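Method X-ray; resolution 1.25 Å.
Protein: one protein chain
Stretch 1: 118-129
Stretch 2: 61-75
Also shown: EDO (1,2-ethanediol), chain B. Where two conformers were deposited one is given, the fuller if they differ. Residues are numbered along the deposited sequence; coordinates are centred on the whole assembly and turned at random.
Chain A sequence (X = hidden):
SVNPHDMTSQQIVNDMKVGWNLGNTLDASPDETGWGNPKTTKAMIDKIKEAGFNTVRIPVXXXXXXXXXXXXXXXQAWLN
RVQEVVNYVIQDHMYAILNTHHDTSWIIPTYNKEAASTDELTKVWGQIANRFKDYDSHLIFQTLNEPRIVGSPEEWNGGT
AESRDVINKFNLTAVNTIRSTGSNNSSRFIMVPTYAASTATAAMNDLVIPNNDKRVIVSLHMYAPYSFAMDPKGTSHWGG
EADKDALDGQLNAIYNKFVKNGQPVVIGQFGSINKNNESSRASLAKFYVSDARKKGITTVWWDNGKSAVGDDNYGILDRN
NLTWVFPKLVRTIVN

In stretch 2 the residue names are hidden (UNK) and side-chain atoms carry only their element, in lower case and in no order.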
# COMPACT_ATOMS: atom_id res chain seq x y z
N THR A 118 -3.78 -20.34 4.23
CA THR A 118 -4.29 -20.42 2.87
C THR A 118 -5.79 -20.60 2.86
O THR A 118 -6.53 -19.95 2.08
CB THR A 118 -3.61 -21.56 2.13
OG1 THR A 118 -2.22 -21.25 1.99
CG2 THR A 118 -4.23 -21.83 0.75
N ASP A 119 -6.28 -21.47 3.72
CA ASP A 119 -7.71 -21.70 3.78
C ASP A 119 -8.44 -20.43 4.19
O ASP A 119 -9.45 -20.05 3.59
CB ASP A 119 -8.00 -22.84 4.76
CG ASP A 119 -9.47 -23.08 4.90
OD1 ASP A 119 -10.06 -23.59 3.93
OD2 ASP A 119 -10.01 -22.72 5.94
N GLU A 120 -7.98 -19.76 5.24
CA GLU A 120 -8.66 -18.56 5.70
C GLU A 120 -8.57 -17.45 4.64
O GLU A 120 -9.54 -16.72 4.41
CB GLU A 120 -8.12 -18.10 7.06
CG GLU A 120 -8.96 -16.97 7.58
CD GLU A 120 -8.69 -16.57 9.03
OE1 GLU A 120 -7.92 -17.25 9.73
OE2 GLU A 120 -9.30 -15.52 9.43
N LEU A 121 -7.43 -17.31 3.97
CA LEU A 121 -7.29 -16.31 2.93
C LEU A 121 -8.28 -16.55 1.82
O LEU A 121 -8.85 -15.60 1.29
CB LEU A 121 -5.89 -16.40 2.34
CG LEU A 121 -4.82 -15.51 2.92
CD1 LEU A 121 -3.46 -15.88 2.31
CD2 LEU A 121 -5.16 -14.01 2.70
N THR A 122 -8.51 -17.80 1.45
CA THR A 122 -9.49 -18.12 0.43
C THR A 122 -10.87 -17.64 0.87
O THR A 122 -11.59 -16.99 0.09
CB THR A 122 -9.52 -19.63 0.15
OG1 THR A 122 -8.22 -20.08 -0.25
CG2 THR A 122 -10.49 -19.96 -0.93
N LYS A 123 -11.27 -17.97 2.10
CA LYS A 123 -12.60 -17.58 2.56
C LYS A 123 -12.75 -16.07 2.66
O LYS A 123 -13.78 -15.49 2.29
CB LYS A 123 -12.90 -18.21 3.93
CG LYS A 123 -13.58 -19.56 3.89
CD LYS A 123 -12.67 -20.69 3.36
CE LYS A 123 -13.35 -22.08 3.50
NZ LYS A 123 -12.48 -23.13 2.97
N VAL A 124 -11.73 -15.40 3.18
CA VAL A 124 -11.79 -13.95 3.41
C VAL A 124 -11.73 -13.18 2.09
O VAL A 124 -12.60 -12.35 1.83
CB VAL A 124 -10.70 -13.51 4.41
CG1 VAL A 124 -10.58 -12.01 4.47
CG2 VAL A 124 -10.98 -14.09 5.78
N TRP A 125 -10.74 -13.46 1.23
CA TRP A 125 -10.72 -12.80 -0.07
C TRP A 125 -11.94 -13.16 -0.91
O TRP A 125 -12.40 -12.34 -1.72
CB TRP A 125 -9.42 -13.03 -0.86
CG TRP A 125 -8.43 -11.92 -0.71
CD1 TRP A 125 -7.24 -11.92 -0.08
CD2 TRP A 125 -8.64 -10.57 -1.16
NE1 TRP A 125 -6.65 -10.70 -0.12
CE2 TRP A 125 -7.51 -9.83 -0.76
CE3 TRP A 125 -9.67 -9.91 -1.85
CZ2 TRP A 125 -7.40 -8.46 -1.02
CZ3 TRP A 125 -9.53 -8.57 -2.12
CH2 TRP A 125 -8.41 -7.86 -1.70
N GLY A 126 -12.52 -14.35 -0.76
CA GLY A 126 -13.73 -14.66 -1.52
C GLY A 126 -14.86 -13.70 -1.19
O GLY A 126 -15.57 -13.21 -2.06
N GLN A 127 -15.02 -13.38 0.10
CA GLN A 127 -16.05 -12.44 0.51
C GLN A 127 -15.74 -11.00 0.08
O GLN A 127 -16.63 -10.28 -0.36
CB GLN A 127 -16.25 -12.52 2.03
CG GLN A 127 -16.89 -13.80 2.50
CD GLN A 127 -16.79 -13.93 4.00
OE1 GLN A 127 -17.65 -13.40 4.71
NE2 GLN A 127 -15.73 -14.53 4.46
N ILE A 128 -14.50 -10.55 0.26
CA ILE A 128 -14.15 -9.19 -0.16
C ILE A 128 -14.35 -9.04 -1.66
O ILE A 128 -15.00 -8.12 -2.15
CB ILE A 128 -12.70 -8.84 0.23
CG1 ILE A 128 -12.41 -8.95 1.72
CG2 ILE A 128 -12.32 -7.41 -0.29
CD1 ILE A 128 -10.91 -8.96 2.05
N ALA A 129 -13.81 -9.99 -2.41
CA ALA A 129 -13.90 -9.93 -3.87
C ALA A 129 -15.35 -9.97 -4.33
O ALA A 129 -15.74 -9.21 -5.22
CB ALA A 129 -13.08 -11.06 -4.48
N UNK A 61 -7.73 -3.44 7.85
CA UNK A 61 -7.38 -4.57 8.71
C UNK A 61 -8.66 -5.34 9.00
O UNK A 61 -9.61 -4.79 9.56
c UNK A 61 -6.72 -4.09 10.00
o UNK A 61 -5.47 -3.46 9.70
N UNK A 62 -8.70 -6.58 8.55
CA UNK A 62 -9.94 -7.37 8.62
C UNK A 62 -10.07 -8.17 9.90
O UNK A 62 -11.20 -8.53 10.24
c UNK A 62 -12.56 -6.92 5.67
c UNK A 62 -10.70 -6.24 4.27
c UNK A 62 -12.88 -5.61 3.65
c UNK A 62 -13.41 -6.26 4.77
c UNK A 62 -11.19 -6.93 5.41
c UNK A 62 -10.03 -8.26 7.39
c UNK A 62 -8.95 -7.11 5.38
n UNK A 62 -9.34 -6.38 4.27
c UNK A 62 -10.05 -7.49 6.11
c UNK A 62 -11.53 -5.60 3.38
N UNK A 63 -8.96 -8.44 10.59
CA UNK A 63 -8.90 -9.42 11.67
C UNK A 63 -10.05 -9.29 12.67
O UNK A 63 -10.68 -10.29 13.04
c UNK A 63 -7.55 -9.29 12.38
o UNK A 63 -7.34 -10.35 13.29
N UNK A 64 -10.30 -8.09 13.17
CA UNK A 64 -11.30 -7.82 14.20
C UNK A 64 -12.73 -7.99 13.70
O UNK A 64 -13.66 -7.84 14.51
o UNK A 64 -9.88 -6.13 15.27
c UNK A 64 -11.17 -6.38 14.74
N UNK A 65 -12.92 -8.21 12.42
CA UNK A 65 -14.22 -8.24 11.77
C UNK A 65 -14.52 -9.59 11.13
O UNK A 65 -15.50 -9.69 10.40
c UNK A 65 -14.26 -7.13 10.72
c UNK A 65 -13.82 -3.98 12.45
n UNK A 65 -14.52 -5.05 12.12
c UNK A 65 -13.79 -5.82 11.24
c UNK A 65 -12.60 -5.19 11.09
n UNK A 65 -12.65 -4.04 11.84
N UNK A 66 -13.69 -10.59 11.39
CA UNK A 66 -13.81 -11.94 10.83
C UNK A 66 -14.29 -12.87 11.94
O UNK A 66 -13.71 -12.92 13.03
c UNK A 66 -12.55 -13.91 9.90
c UNK A 66 -12.02 -11.55 9.10
c UNK A 66 -10.55 -11.75 8.76
c UNK A 66 -12.46 -12.41 10.28
N UNK A 67 -15.34 -13.63 11.65
CA UNK A 67 -15.88 -14.61 12.58
C UNK A 67 -15.08 -15.90 12.62
O UNK A 67 -14.03 -16.05 12.01
N UNK A 68 -15.61 -16.85 13.38
CA UNK A 68 -14.91 -18.11 13.57
C UNK A 68 -14.80 -18.89 12.27
O UNK A 68 -15.69 -18.84 11.40
c UNK A 68 -15.65 -18.98 14.59
N UNK A 69 -13.73 -19.65 12.13
CA UNK A 69 -13.68 -20.67 11.10
C UNK A 69 -14.77 -21.71 11.36
O UNK A 69 -15.21 -21.88 12.50
N UNK A 70 -15.20 -22.48 10.33
CA UNK A 70 -14.58 -22.49 9.00
C UNK A 70 -15.21 -21.54 7.99
O UNK A 70 -14.79 -21.53 6.84
c UNK A 70 -14.75 -23.96 8.56
c UNK A 70 -15.87 -23.76 10.60
c UNK A 70 -15.03 -24.70 9.84
N UNK A 71 -16.21 -20.77 8.40
CA UNK A 71 -16.87 -19.81 7.52
C UNK A 71 -16.15 -18.47 7.45
O UNK A 71 -16.20 -17.78 6.43
o UNK A 71 -18.43 -19.47 9.37
c UNK A 71 -18.32 -19.58 7.95
N UNK A 72 -15.50 -18.04 8.53
CA UNK A 72 -14.73 -16.82 8.58
C UNK A 72 -15.56 -15.64 8.06
O UNK A 72 -15.10 -14.83 7.25
c UNK A 72 -10.99 -18.69 10.18
c UNK A 72 -12.14 -19.13 7.72
c UNK A 72 -11.90 -17.76 9.64
c UNK A 72 -13.42 -16.95 7.82
c UNK A 72 -10.66 -19.79 9.46
c UNK A 72 -11.22 -20.03 8.24
o UNK A 72 -9.74 -20.67 10.02
c UNK A 72 -12.49 -17.98 8.42
N UNK A 73 -16.78 -15.52 8.56
CA UNK A 73 -17.72 -14.53 8.03
C UNK A 73 -17.23 -13.12 8.35
O UNK A 73 -16.98 -12.79 9.52
c UNK A 73 -19.09 -14.72 8.67
o UNK A 73 -19.49 -16.07 8.39
c UNK A 73 -20.09 -13.76 8.14
N UNK A 74 -17.16 -12.27 7.34
CA UNK A 74 -16.82 -10.86 7.56
C UNK A 74 -18.09 -10.13 7.97
O UNK A 74 -19.13 -10.20 7.30
c UNK A 74 -16.21 -10.22 6.29
c UNK A 74 -15.88 -8.75 6.58
c UNK A 74 -14.95 -10.96 5.85
c UNK A 74 -14.32 -10.42 4.57
N UNK A 75 -18.01 -9.39 9.06
CA UNK A 75 -19.15 -8.61 9.52
C UNK A 75 -19.72 -7.73 8.41
O UNK A 75 -19.00 -6.91 7.81
c UNK A 75 -18.70 -7.76 10.71
o UNK A 75 -19.38 -5.84 11.90
c UNK A 75 -19.75 -6.78 11.18
o UNK A 75 -20.93 -6.92 10.81
C1 EDO B . -19.76 -20.80 11.98
O1 EDO B . -20.66 -21.95 12.05
C2 EDO B . -18.33 -21.28 11.90
O2 EDO B . -17.93 -21.97 13.12
O HOH W 1 -8.29 -22.04 8.15
O HOH W 2 -19.76 -11.71 4.39

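Position 61 carries one carbon and then one oxygen, out of reach of the helix 118-129; it is Ser 61. Position 62 has one carbon leading to fused five- and six-membered rings of eight carbons and one nitrogen, with Ile 128 over one face, so it is Trp 62; Ile 128 CD1 lies 3.5 Å from its CE2 in a CH-pi contact.

Positions 63 and 64 each bear one carbon and one oxygen and touch nothing on the helix: Ser 63 and Ser 64. Position 65 holds one carbon and a five-membered ring of three carbons and two nitrogens, an imidazole, hence His 65; its backbone N donates a hydrogen bond to O of Trp 62 (2.8 Å), the residue just before the 3-10 segment 63-65. At 66 four carbons fork at the first, one arm two carbons long, and pack on Val 124. This is Ile 66, whose CD1 lies 3.8 Å from Val 124 CG2.

Position 67 has no side-chain atoms and is Gly 67. The single carbon at 68 points away from the helix, giving Ala 68. Position 69, again bare, is Gly 69; its O accepts a hydrogen bond from O2 of the ethanediol (2.8 Å). At 70 three carbons close a ring onto the backbone N, the mark of Pro 70, here preceded by a cis peptide bond; its O lies 3.7 Å from Lys 123 CE. Position 71 has one carbon and one oxygen, its CA-to-CB bond pointing away from the helix: Ser 71.

Position 72 bears one carbon and a six-carbon ring carrying one oxygen, laid against Glu 120: a tyrosine. Glu 120 CG sits 3.5 Å from the ring centroid of Tyr 72, almost on the ring normal, while Asp 119 approaches the edge. A water joins Tyr 72 OH (2.7 Å) to Asp 119 OD2 (2.9 Å).

At 73 one carbon carries an oxygen and a carbon, and its CA-to-CB bond points away: Thr 73. Position 74 repeats the four-carbon fork with a two-carbon arm, set against Val 124 and Ile 128; it is Ile 74, its CD1 3.7 Å from Ile 128 CG1. Position 75 has two carbons, the second carrying two oxygens, and no contact with the helix 118-129: it is Asp 75, which caps the helix that follows.

The contact combines apolar packing with one polar clamp. Gln 127 donates from NE2 to Tyr 72 O and accepts at OE1 from Ile 74 N, both at 2.9 Å and nearly linear, so one amide satisfies two loop backbone groups. Alongside it, Val 124 and Ile 128 pack against the loop's apolar side chains.

Stretch 2 (61-75) SWSSHIGAGPSYTID
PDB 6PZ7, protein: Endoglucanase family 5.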